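Local coordinates for protein polyporopepsin (Irpex lacteus, PDB 1WKR) that cleaves peptide bonds as a pepsin-like aspartic endopeptidase of broad specificity with milk-clotting activity, captured here with the inhibitor pepstatin bound, at residues V16-G21 and V77-L82; T182-A187 and E302-I307; N192-Y197 and F257-G262; N270-P275 and L291-L296. One frame throughout, in Å; residues are numbered along the deposited sequence.

Interaction 1 of 4, residues V16-G21 and V77-L82; sequences VNVGVG and VTLGSL
Two antiparallel strands meet at Gly19 and Thr78, a hydrogen-bonded pair in which each residue donates to and accepts from the other. Thr78 N gives its hydrogen to Gly19 O at 2.8 Å and arrives from above the carbonyl plane, whereas Gly19 N reaches Thr78 O along a lone pair, 3.0 Å away. Glycine suits its place: a methyl group there would crowd the CB of Thr78.

The tight side is the one lined by valines and Leu79. Val18 has CG1 anti to its backbone N (chi1 -178°), which brings that methyl obliquely onto CG1 of Val77, 3.6 Å away, while its CG2 lies alongside CD2 of Leu79 at 3.8 Å. These buried side chains bring no polar atom of their own to the contact. Packing loosens at the next pair, where CG2 of Val20 and CG2 of Val77 are 4.4 Å apart.

The other side is wetter. One water joins Thr78 OG1 to Gly21 O, and a second spans Asn17 O and Gly80 N, 2.6 Å from Asn17 O, just where the strands part into the type II' turn Leu79-Leu82. Gly80, with positive phi, fits that turn.

Strand 14-20 lies between strand 67-79 and strand 25-32, to which Val16 and Val18 hydrogen-bond, while Ile89 of strand 82-96 packs on both Val20 and Val77.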
loop_
_atom_site.group_PDB
_atom_site.type_symbol
_atom_site.label_atom_id
_atom_site.label_comp_id
_atom_site.label_asym_id
_atom_site.label_seq_id
_atom_site.Cartn_x
_atom_site.Cartn_y
_atom_site.Cartn_z
ATOM N N VAL A 16 7.252 -5.017 7.524
ATOM C CA VAL A 16 7.303 -5.013 8.979
ATOM C C VAL A 16 7.742 -6.405 9.402
ATOM O O VAL A 16 7.453 -7.411 8.788
ATOM C CB VAL A 16 5.962 -4.652 9.663
ATOM C CG1 VAL A 16 5.583 -3.217 9.435
ATOM C CG2 VAL A 16 4.840 -5.565 9.158
ATOM N N ASN A 17 8.467 -6.454 10.536
ATOM C CA ASN A 17 8.736 -7.718 11.232
ATOM C C ASN A 17 7.529 -8.192 11.927
ATOM O O ASN A 17 6.822 -7.478 12.663
ATOM C CB ASN A 17 9.888 -7.495 12.293
ATOM C CG ASN A 17 11.170 -7.341 11.574
ATOM O OD1 ASN A 17 12.051 -6.571 12.231
ATOM N ND2 ASN A 17 11.425 -7.858 10.526
ATOM N N VAL A 18 7.229 -9.484 11.723
ATOM C CA VAL A 18 6.037 -10.131 12.276
ATOM C C VAL A 18 6.480 -11.435 12.917
ATOM O O VAL A 18 7.131 -12.295 12.219
ATOM C CB VAL A 18 4.970 -10.431 11.197
ATOM C CG1 VAL A 18 3.735 -11.046 11.771
ATOM C CG2 VAL A 18 4.650 -9.132 10.429
ATOM N N GLY A 19 6.205 -11.643 14.177
ATOM C CA GLY A 19 6.481 -12.964 14.788
ATOM C C GLY A 19 5.348 -13.904 14.570
ATOM O O GLY A 19 4.161 -13.530 14.623
ATOM N N VAL A 20 5.661 -15.176 14.310
ATOM C CA VAL A 20 4.680 -16.218 14.162
ATOM C C VAL A 20 5.142 -17.423 14.980
ATOM O O VAL A 20 6.303 -17.863 14.829
ATOM C CB VAL A 20 4.467 -16.605 12.704
ATOM C CG1 VAL A 20 3.360 -17.668 12.637
ATOM C CG2 VAL A 20 4.091 -15.355 11.835
ATOM N N GLY A 21 4.251 -17.884 15.818
ATOM C CA GLY A 21 4.512 -19.109 16.682
ATOM C C GLY A 21 4.883 -18.689 18.108
ATOM O O GLY A 21 5.046 -17.556 18.473
ATOM N N VAL A 77 0.293 -14.604 16.135
ATOM C CA VAL A 77 1.033 -13.559 15.371
ATOM C C VAL A 77 1.338 -12.415 16.272
ATOM O O VAL A 77 0.414 -11.917 16.999
ATOM C CB VAL A 77 0.120 -13.131 14.192
ATOM C CG1 VAL A 77 0.653 -11.871 13.522
ATOM C CG2 VAL A 77 0.033 -14.302 13.192
ATOM N N THR A 78 2.555 -11.906 16.232
ATOM C CA THR A 78 2.996 -10.769 17.072
ATOM C C THR A 78 3.410 -9.624 16.197
ATOM O O THR A 78 4.163 -9.784 15.231
ATOM C CB THR A 78 4.230 -11.204 17.918
ATOM O OG1 THR A 78 3.860 -12.395 18.723
ATOM C CG2 THR A 78 4.599 -10.194 18.893
ATOM N N LEU A 79 2.846 -8.458 16.509
ATOM C CA LEU A 79 3.108 -7.206 15.805
ATOM C C LEU A 79 3.545 -6.213 16.903
ATOM O O LEU A 79 2.733 -5.695 17.663
ATOM C CB LEU A 79 1.805 -6.687 15.136
ATOM C CG LEU A 79 1.369 -7.574 13.962
ATOM C CD1 LEU A 79 -0.085 -7.285 13.532
ATOM C CD2 LEU A 79 2.309 -7.303 12.789
ATOM N N GLY A 80 4.839 -5.957 16.949
ATOM C CA GLY A 80 5.377 -5.085 18.066
ATOM C C GLY A 80 5.017 -5.696 19.351
ATOM O O GLY A 80 5.397 -6.963 19.615
ATOM N N SER A 81 4.306 -5.052 20.241
ATOM C CA SER A 81 3.839 -5.523 21.541
ATOM C C SER A 81 2.511 -6.089 21.559
ATOM O O SER A 81 1.861 -6.386 22.616
ATOM C CB SER A 81 3.949 -4.438 22.653
ATOM O OG SER A 81 2.992 -3.522 22.335
ATOM N N LEU A 82 1.888 -6.260 20.374
ATOM C CA LEU A 82 0.510 -6.797 20.244
ATOM C C LEU A 82 0.609 -8.243 19.848
ATOM O O LEU A 82 1.425 -8.639 18.981
ATOM C CB LEU A 82 -0.267 -5.993 19.211
ATOM C CG LEU A 82 -0.285 -4.460 19.461
ATOM C CD1 LEU A 82 -1.126 -3.851 18.338
ATOM C CD2 LEU A 82 -0.924 -4.098 20.812
HETATM O O HOH W 1 6.850 -7.077 15.279
HETATM O O HOH W 2 4.147 -14.925 17.477
#

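Interaction 2 of 4, residues T182-A187 and E302-I307; sequences TSPASA and EGLDFI
A single backbone hydrogen bond ties the two loops: Ala185 N donates to Gly303 O at 3.0 Å, bent to 151° and coming in above the carbonyl plane. The 182-187 loop turns here through a cis peptide bond before Pro184 and carries its own bonds, Ser186 N to Thr182 O and Ala187 N to Pro184 O.

One CA-H...O contact and some close packing surround the bond. Gly303 CA points a hydrogen at Ser183 O, 3.4 Å away, and the methyl CG2 of Thr182 lies 3.6 Å from the same CA. Any side chain on Gly303 would run into Ser183 O, and the residue has positive phi as well, so glycine fits on both counts. Pro184 CD sits 3.4 Å from Glu302 O.

The apolar part belongs to Leu304. Its CG stands anti to the backbone N (chi1 -161°), so that CB meets Pro184 CG obliquely at 4.0 Å and CD1 approaches Ala185 CA at an equal distance. Leu304 also packs on a modified side chain of the bound inhibitor.

Within 302-307, Asp305 OD1 accepts Glu302 N through its syn lone pair, with a weak bond from Leu304 N; OD2 is gripped by Thr207 OG1 and Gly301 N. Backbone N-H groups of Glu302 and Gly301, with a weak third from Leu304, would probably favour its ionised form. Directional hydrogen bonds thus hold the backbone of 302-305, while the ring of Pro184 and the small Ala185 pack against a leucine that lines the inhibitor-binding cleft.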
loop_
_atom_site.group_PDB
_atom_site.type_symbol
_atom_site.label_atom_id
_atom_site.label_comp_id
_atom_site.label_asym_id
_atom_site.label_seq_id
_atom_site.Cartn_x
_atom_site.Cartn_y
_atom_site.Cartn_z
ATOM N N THR A 182 -18.840 2.918 -5.180
ATOM C CA THR A 182 -18.608 2.404 -6.528
ATOM C C THR A 182 -17.806 1.168 -6.513
ATOM O O THR A 182 -16.702 1.141 -5.853
ATOM C CB THR A 182 -17.925 3.484 -7.375
ATOM O OG1 THR A 182 -18.866 4.555 -7.548
ATOM C CG2 THR A 182 -17.522 2.969 -8.693
ATOM N N SER A 183 -18.232 0.094 -7.127
ATOM C CA SER A 183 -17.553 -1.147 -7.242
ATOM C C SER A 183 -16.676 -1.232 -8.507
ATOM O O SER A 183 -17.106 -0.625 -9.545
ATOM C CB SER A 183 -18.613 -2.323 -7.242
ATOM O OG SER A 183 -17.924 -3.653 -7.206
ATOM N N PRO A 184 -15.564 -1.893 -8.556
ATOM C CA PRO A 184 -15.024 -2.732 -7.443
ATOM C C PRO A 184 -14.121 -1.986 -6.463
ATOM O O PRO A 184 -13.653 -2.651 -5.507
ATOM C CB PRO A 184 -14.235 -3.810 -8.189
ATOM C CG PRO A 184 -13.737 -3.116 -9.447
ATOM C CD PRO A 184 -14.799 -2.103 -9.797
ATOM N N ALA A 185 -13.859 -0.682 -6.629
ATOM C CA ALA A 185 -13.025 0.026 -5.634
ATOM C C ALA A 185 -13.556 -0.110 -4.240
ATOM O O ALA A 185 -12.781 -0.158 -3.277
ATOM C CB ALA A 185 -12.982 1.515 -5.990
ATOM N N SER A 186 -14.887 -0.242 -4.067
ATOM C CA SER A 186 -15.518 -0.373 -2.765
ATOM C C SER A 186 -15.087 -1.609 -1.985
ATOM O O SER A 186 -15.304 -1.613 -0.739
ATOM C CB SER A 186 -17.036 -0.370 -2.935
ATOM O OG SER A 186 -17.400 -1.531 -3.728
ATOM N N ALA A 187 -14.524 -2.604 -2.621
ATOM C CA ALA A 187 -14.072 -3.821 -1.907
ATOM C C ALA A 187 -12.763 -3.576 -1.208
ATOM O O ALA A 187 -12.343 -4.357 -0.350
ATOM C CB ALA A 187 -13.946 -4.956 -2.926
ATOM N N GLU A 302 -14.222 2.273 -15.113
ATOM C CA GLU A 302 -14.363 0.882 -14.707
ATOM C C GLU A 302 -14.617 0.737 -13.229
ATOM O O GLU A 302 -14.639 -0.428 -12.721
ATOM C CB GLU A 302 -13.108 0.087 -15.081
ATOM C CG GLU A 302 -12.951 0.027 -16.590
ATOM C CD GLU A 302 -11.833 -1.093 -16.988
ATOM O OE1 GLU A 302 -11.199 -1.568 -16.115
ATOM O OE2 GLU A 302 -11.846 -1.340 -18.196
ATOM N N GLY A 303 -14.863 1.779 -12.491
ATOM C CA GLY A 303 -15.122 1.682 -11.054
ATOM C C GLY A 303 -13.865 1.451 -10.217
ATOM O O GLY A 303 -14.009 1.199 -9.011
ATOM N N LEU A 304 -12.667 1.512 -10.796
ATOM C CA LEU A 304 -11.385 1.413 -10.055
ATOM C C LEU A 304 -10.398 1.984 -11.063
ATOM O O LEU A 304 -9.892 1.242 -11.954
ATOM C CB LEU A 304 -11.129 -0.036 -9.639
ATOM C CG LEU A 304 -10.107 -0.138 -8.526
ATOM C CD1 LEU A 304 -10.106 -1.565 -7.911
ATOM C CD2 LEU A 304 -8.723 0.251 -8.917
ATOM N N ASP A 305 -10.103 3.262 -10.926
ATOM C CA ASP A 305 -9.476 4.032 -12.021
ATOM C C ASP A 305 -8.172 4.685 -11.599
ATOM O O ASP A 305 -7.581 5.470 -12.368
ATOM C CB ASP A 305 -10.464 5.094 -12.496
ATOM C CG ASP A 305 -11.731 4.563 -13.135
ATOM O OD1 ASP A 305 -11.817 3.344 -13.461
ATOM O OD2 ASP A 305 -12.655 5.379 -13.362
ATOM N N PHE A 306 -7.744 4.406 -10.378
ATOM C CA PHE A 306 -6.444 4.874 -9.888
ATOM C C PHE A 306 -6.015 4.014 -8.695
ATOM O O PHE A 306 -6.900 3.416 -8.041
ATOM C CB PHE A 306 -6.479 6.408 -9.487
ATOM C CG PHE A 306 -7.416 6.686 -8.336
ATOM C CD1 PHE A 306 -7.047 6.480 -7.019
ATOM C CD2 PHE A 306 -8.710 7.160 -8.583
ATOM C CE1 PHE A 306 -7.890 6.730 -5.972
ATOM C CE2 PHE A 306 -9.567 7.431 -7.532
ATOM C CZ PHE A 306 -9.171 7.219 -6.246
ATOM N N ILE A 307 -4.735 4.039 -8.449
ATOM C CA ILE A 307 -4.169 3.451 -7.197
ATOM C C ILE A 307 -3.230 4.520 -6.641
ATOM O O ILE A 307 -2.175 4.805 -7.247
ATOM C CB ILE A 307 -3.455 2.118 -7.409
ATOM C CG1 ILE A 307 -4.391 1.086 -8.027
ATOM C CG2 ILE A 307 -2.931 1.631 -6.073
ATOM C CD1 ILE A 307 -3.784 -0.260 -8.348
#

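Interaction 3 of 4, residues N192-Y197 and F257-G262; sequences NQSIRY and FFTIGG. Unlike the reference sequence in segment 192-197: Ser194 (reference Thr).
From CB, Arg196 sets CG in the crowded position between the backbone N and the carbonyl carbon (chi1 81°), then runs extended to NE. CG passes 4.0 Å from Phe257 CB; NE lies near Phe257 CD2 and makes a weak bond to Gly198 O. CZ settles over Phe257 CB, 3.6 Å away, and NH2 rests above the ring rim, 3.4 Å from Phe257 CG. The guanidinium stacks flat on the phenyl, planes 12° apart, while NH1 donates to a water that also bonds Thr259 OG1; a flat cation suits an aromatic face beside water. An alanine here would remove this stack and the water link and would probably leave that face of Phe257 less covered.

On the opposite face, Ile195 lays CG2 over the centre of the Phe258 ring, 4.3 Å from its centroid. Gln193 meets the ring edge, its amide turned 71° from the ring; OE1 is bonded by Asn308 ND2.

Between the two faces, Arg196 with Phe257 and Ser194 with Thr259 form backbone hydrogen-bonded pairs. This antiparallel ladder, buried on the side of Ile195, Phe258 and Gln193 and more exposed where water joins Arg196 to Thr259, belongs to the C-terminal lobe of the pepsin-like fold.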
loop_
_atom_site.group_PDB
_atom_site.type_symbol
_atom_site.label_atom_id
_atom_site.label_comp_id
_atom_site.label_asym_id
_atom_site.label_seq_id
_atom_site.Cartn_x
_atom_site.Cartn_y
_atom_site.Cartn_z
ATOM N N ASN A 192 -13.298 8.140 -3.629
ATOM C CA ASN A 192 -13.458 8.985 -4.776
ATOM C C ASN A 192 -12.476 10.134 -4.753
ATOM O O ASN A 192 -12.258 10.709 -3.676
ATOM C CB ASN A 192 -14.910 9.514 -4.815
ATOM C CG ASN A 192 -15.907 8.369 -4.845
ATOM O OD1 ASN A 192 -16.911 8.433 -3.978
ATOM N ND2 ASN A 192 -15.753 7.412 -5.586
ATOM N N GLN A 193 -11.881 10.475 -5.905
ATOM C CA GLN A 193 -11.015 11.654 -5.950
ATOM C C GLN A 193 -10.999 12.187 -7.372
ATOM O O GLN A 193 -11.388 11.464 -8.309
ATOM C CB GLN A 193 -9.566 11.322 -5.499
ATOM C CG GLN A 193 -8.722 10.700 -6.585
ATOM C CD GLN A 193 -7.366 10.214 -6.057
ATOM O OE1 GLN A 193 -7.060 10.349 -4.871
ATOM N NE2 GLN A 193 -6.552 9.678 -6.959
ATOM N N SER A 194 -10.469 13.389 -7.558
ATOM C CA SER A 194 -10.064 13.889 -8.848
ATOM C C SER A 194 -8.606 14.308 -8.778
ATOM O O SER A 194 -8.060 14.506 -7.694
ATOM C CB SER A 194 -10.944 15.058 -9.291
ATOM O OG SER A 194 -10.626 16.178 -8.481
ATOM N N ILE A 195 -7.992 14.470 -9.950
ATOM C CA ILE A 195 -6.611 14.876 -10.080
ATOM C C ILE A 195 -6.496 15.954 -11.144
ATOM O O ILE A 195 -7.024 15.780 -12.271
ATOM C CB ILE A 195 -5.671 13.672 -10.456
ATOM C CG1 ILE A 195 -5.921 12.442 -9.555
ATOM C CG2 ILE A 195 -4.201 14.130 -10.349
ATOM C CD1 ILE A 195 -5.066 11.230 -10.025
ATOM N N ARG A 196 -5.797 17.014 -10.833
ATOM C CA ARG A 196 -5.436 18.049 -11.827
ATOM C C ARG A 196 -3.969 18.284 -11.782
ATOM O O ARG A 196 -3.265 18.032 -10.778
ATOM C CB ARG A 196 -6.241 19.317 -11.589
ATOM C CG ARG A 196 -5.840 20.105 -10.686
ATOM C CD ARG A 196 -6.427 21.720 -10.827
ATOM N NE ARG A 196 -5.799 22.390 -9.699
ATOM C CZ ARG A 196 -6.199 22.345 -8.501
ATOM N NH1 ARG A 196 -7.334 21.603 -8.238
ATOM N NH2 ARG A 196 -5.695 22.888 -7.471
ATOM N N TYR A 197 -3.416 18.796 -12.869
ATOM C CA TYR A 197 -1.980 19.114 -13.010
ATOM C C TYR A 197 -1.868 20.638 -13.083
ATOM O O TYR A 197 -2.495 21.258 -13.936
ATOM C CB TYR A 197 -1.439 18.470 -14.282
ATOM C CG TYR A 197 0.004 18.820 -14.567
ATOM C CD1 TYR A 197 1.029 18.184 -13.858
ATOM C CD2 TYR A 197 0.330 19.790 -15.494
ATOM C CE1 TYR A 197 2.371 18.509 -14.107
ATOM C CE2 TYR A 197 1.705 20.113 -15.770
ATOM C CZ TYR A 197 2.659 19.419 -15.097
ATOM O OH TYR A 197 4.001 19.684 -15.266
ATOM N N PHE A 257 -2.556 17.971 -8.083
ATOM C CA PHE A 257 -3.468 18.318 -6.985
ATOM C C PHE A 257 -4.565 17.300 -6.926
ATOM O O PHE A 257 -5.323 17.166 -7.935
ATOM C CB PHE A 257 -4.031 19.737 -7.178
ATOM C CG PHE A 257 -2.961 20.814 -7.161
ATOM C CD1 PHE A 257 -2.582 21.398 -5.975
ATOM C CD2 PHE A 257 -2.369 21.274 -8.335
ATOM C CE1 PHE A 257 -1.648 22.421 -5.950
ATOM C CE2 PHE A 257 -1.395 22.289 -8.288
ATOM C CZ PHE A 257 -1.060 22.854 -7.068
ATOM N N PHE A 258 -4.671 16.588 -5.837
ATOM C CA PHE A 258 -5.696 15.529 -5.639
ATOM C C PHE A 258 -6.778 16.163 -4.768
ATOM O O PHE A 258 -6.523 16.676 -3.678
ATOM C CB PHE A 258 -5.072 14.364 -4.858
ATOM C CG PHE A 258 -4.071 13.581 -5.690
ATOM C CD1 PHE A 258 -2.804 14.101 -6.015
ATOM C CD2 PHE A 258 -4.347 12.271 -6.073
ATOM C CE1 PHE A 258 -1.907 13.360 -6.747
ATOM C CE2 PHE A 258 -3.449 11.541 -6.805
ATOM C CZ PHE A 258 -2.211 12.087 -7.155
ATOM N N THR A 259 -8.013 16.076 -5.216
ATOM C CA THR A 259 -9.163 16.556 -4.405
ATOM C C THR A 259 -9.800 15.344 -3.787
ATOM O O THR A 259 -10.300 14.474 -4.487
ATOM C CB THR A 259 -10.157 17.299 -5.239
ATOM O OG1 THR A 259 -9.525 18.449 -5.859
ATOM C CG2 THR A 259 -11.348 17.812 -4.380
ATOM N N ILE A 260 -9.736 15.303 -2.440
ATOM C CA ILE A 260 -10.241 14.138 -1.648
ATOM C C ILE A 260 -10.939 14.697 -0.436
ATOM O O ILE A 260 -10.400 15.517 0.311
ATOM C CB ILE A 260 -9.051 13.266 -1.169
ATOM C CG1 ILE A 260 -8.233 12.756 -2.348
ATOM C CG2 ILE A 260 -9.579 12.135 -0.283
ATOM C CD1 ILE A 260 -6.908 12.096 -1.938
ATOM N N GLY A 261 -12.199 14.286 -0.213
ATOM C CA GLY A 261 -12.914 14.738 0.971
ATOM C C GLY A 261 -13.122 16.249 1.027
ATOM O O GLY A 261 -13.216 16.775 2.146
ATOM N N GLY A 262 -13.139 16.911 -0.129
ATOM C CA GLY A 262 -13.332 18.366 -0.170
ATOM C C GLY A 262 -12.058 19.132 0.056
ATOM O O GLY A 262 -12.108 20.401 0.089
HETATM O O HOH W 3 -13.428 12.424 -1.989
HETATM O O HOH W 4 -8.052 17.847 -8.164
HETATM O O HOH W 5 -7.708 20.544 -5.680
#

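Interaction 4 of 4, residues N270-P275 and L291-L296; sequences NAQIWP and LIVGDL
Ile292 lies at the centre, its CB directed at the 270-275 loop. Its N donates to Gln272 O at 2.9 Å, nearly straight at 165° but from above the carbonyl plane. CG1 stands in the crowded position between the backbone N and the carbonyl carbon (chi1 55°), and chi2 (63°) bends CD1 back toward the 270-275 segment, setting CG1 3.5 Å from Gln272 O and CD1 3.5 Å from Ala271 O. The other branch, CG2, lies in the plane of the Trp274 indole, at its edge, 3.8 Å from CE3. Being beta-branched, isoleucine can meet carbonyls and indole edge at once. An alanine here would remove both branches and would probably loosen the packing at the tryptophan edge and around the Ala271 and Gln272 carbonyls. Beside it, Leu291 CD2 meets Ile273 CG2 obliquely at 3.7 Å, and Leu291 CA makes a CH contact with Gln272 O.

A second shell fixes these groups. Trp274 NE1 bonds Leu278 O, and Pro275 CD packs over one indole face. The amide of Gln272 is buried yet well supplied: OE1 accepts from Tyr228 OH, and NE2 reaches Leu267 O and Gln254 O.

The bridge between Ile273 and Leu291 joins the loop following strand 263-267 to strand 289-295. That strand runs beside strands 218-220 and 243-245, while Tyr228 of helix 222-232 packs on Leu291 and Val293.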
loop_
_atom_site.group_PDB
_atom_site.type_symbol
_atom_site.label_atom_id
_atom_site.label_comp_id
_atom_site.label_asym_id
_atom_site.label_seq_id
_atom_site.Cartn_x
_atom_site.Cartn_y
_atom_site.Cartn_z
ATOM N N ASN A 270 8.837 17.212 -6.823
ATOM C CA ASN A 270 9.830 16.287 -6.321
ATOM C C ASN A 270 9.178 14.937 -5.903
ATOM O O ASN A 270 9.783 13.860 -6.040
ATOM C CB ASN A 270 10.590 16.866 -5.123
ATOM C CG ASN A 270 11.774 16.009 -4.747
ATOM O OD1 ASN A 270 11.766 15.286 -3.759
ATOM N ND2 ASN A 270 12.868 16.158 -5.530
ATOM N N ALA A 271 7.951 15.031 -5.364
ATOM C CA ALA A 271 7.224 13.809 -4.967
ATOM C C ALA A 271 6.866 12.959 -6.163
ATOM O O ALA A 271 6.542 11.760 -5.992
ATOM C CB ALA A 271 5.936 14.205 -4.249
ATOM N N GLN A 272 6.852 13.514 -7.377
ATOM C CA GLN A 272 6.492 12.767 -8.595
ATOM C C GLN A 272 7.635 12.016 -9.197
ATOM O O GLN A 272 7.431 11.332 -10.198
ATOM C CB GLN A 272 5.913 13.735 -9.637
ATOM C CG GLN A 272 4.486 14.205 -9.285
ATOM C CD GLN A 272 4.047 15.322 -10.199
ATOM O OE1 GLN A 272 3.916 15.138 -11.415
ATOM N NE2 GLN A 272 3.866 16.490 -9.659
ATOM N N ILE A 273 8.839 12.107 -8.614
ATOM C CA ILE A 273 10.031 11.461 -9.215
ATOM C C ILE A 273 10.573 10.396 -8.294
ATOM O O ILE A 273 10.433 10.443 -7.067
ATOM C CB ILE A 273 11.125 12.491 -9.652
ATOM C CG1 ILE A 273 11.997 12.940 -8.470
ATOM C CG2 ILE A 273 10.460 13.628 -10.410
ATOM C CD1 ILE A 273 13.130 13.858 -8.889
ATOM N N TRP A 274 11.237 9.373 -8.907
ATOM C CA TRP A 274 11.942 8.343 -8.177
ATOM C C TRP A 274 13.171 8.951 -7.484
ATOM O O TRP A 274 13.782 9.879 -8.097
ATOM C CB TRP A 274 12.346 7.231 -9.155
ATOM C CG TRP A 274 13.039 6.067 -8.556
ATOM C CD1 TRP A 274 14.349 5.892 -8.363
ATOM C CD2 TRP A 274 12.393 4.895 -7.992
ATOM N NE1 TRP A 274 14.617 4.695 -7.700
ATOM C CE2 TRP A 274 13.424 4.099 -7.470
ATOM C CE3 TRP A 274 11.076 4.486 -7.829
ATOM C CZ2 TRP A 274 13.177 2.837 -6.781
ATOM C CZ3 TRP A 274 10.800 3.245 -7.248
ATOM C CH2 TRP A 274 11.829 2.476 -6.675
ATOM N N PRO A 275 13.549 8.537 -6.307
ATOM C CA PRO A 275 14.759 9.106 -5.657
ATOM C C PRO A 275 15.987 8.922 -6.532
ATOM O O PRO A 275 16.435 7.795 -6.796
ATOM C CB PRO A 275 14.849 8.309 -4.346
ATOM C CG PRO A 275 14.009 7.077 -4.512
ATOM C CD PRO A 275 12.893 7.545 -5.434
ATOM N N LEU A 291 9.758 9.286 -13.439
ATOM C CA LEU A 291 8.506 9.599 -12.762
ATOM C C LEU A 291 7.868 8.401 -12.156
ATOM O O LEU A 291 7.925 7.274 -12.702
ATOM C CB LEU A 291 7.544 10.307 -13.676
ATOM C CG LEU A 291 8.084 11.529 -14.435
ATOM C CD1 LEU A 291 7.003 12.191 -15.247
ATOM C CD2 LEU A 291 8.741 12.501 -13.447
ATOM N N ILE A 292 7.176 8.612 -11.022
ATOM C CA ILE A 292 6.483 7.516 -10.325
ATOM C C ILE A 292 4.991 7.497 -10.574
ATOM O O ILE A 292 4.309 6.657 -10.006
ATOM C CB ILE A 292 6.868 7.429 -8.817
ATOM C CG1 ILE A 292 6.645 8.750 -8.036
ATOM C CG2 ILE A 292 8.323 6.996 -8.705
ATOM C CD1 ILE A 292 5.202 9.187 -7.982
ATOM N N VAL A 293 4.503 8.373 -11.427
ATOM C CA VAL A 293 3.129 8.293 -11.941
ATOM C C VAL A 293 3.123 7.332 -13.080
ATOM O O VAL A 293 3.898 7.526 -14.059
ATOM C CB VAL A 293 2.598 9.691 -12.339
ATOM C CG1 VAL A 293 1.213 9.563 -12.972
ATOM C CG2 VAL A 293 2.561 10.586 -11.119
ATOM N N GLY A 294 2.332 6.286 -13.008
ATOM C CA GLY A 294 2.265 5.229 -14.021
ATOM C C GLY A 294 0.914 4.945 -14.533
ATOM O O GLY A 294 -0.078 5.506 -14.026
ATOM N N ASP A 295 0.832 4.064 -15.500
ATOM C CA ASP A 295 -0.400 3.695 -16.164
ATOM C C ASP A 295 -1.013 2.537 -15.446
ATOM O O ASP A 295 -0.389 1.452 -15.327
ATOM C CB ASP A 295 -0.094 3.353 -17.638
ATOM C CG ASP A 295 -1.337 3.314 -18.521
ATOM O OD1 ASP A 295 -2.422 2.973 -18.061
ATOM O OD2 ASP A 295 -1.249 3.726 -19.731
ATOM N N LEU A 296 -2.262 2.662 -14.963
ATOM C CA LEU A 296 -2.985 1.558 -14.357
ATOM C C LEU A 296 -3.217 0.384 -15.337
ATOM O O LEU A 296 -3.421 -0.727 -14.885
ATOM C CB LEU A 296 -4.322 2.105 -13.839
ATOM C CG LEU A 296 -5.246 1.142 -13.116
ATOM C CD1 LEU A 296 -4.581 0.501 -11.883
ATOM C CD2 LEU A 296 -6.530 1.862 -12.730
#

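Interaction 1 stands apart, on the other side of the chain's centre from the rest; its centre is 31 Å from that of interaction 2, 36 Å from interaction 3 and 32 Å from interaction 4. It also closes before the others open, as expected of a bilobal pepsin-like protease with one catalytic aspartate, Asp32 or Asp212, from each lobe. Interactions 3 and 4 follow in series, both nested inside the long loop closed by interaction 2. These three reach the same sheet. Phe306 of interaction 2 packs on Gln193 of interaction 3, and Leu296 of interaction 4 touches 304-307, so interaction 2, whose Leu304 side chain lies about 8 Å from that of Asp212, links two contacts that do not touch.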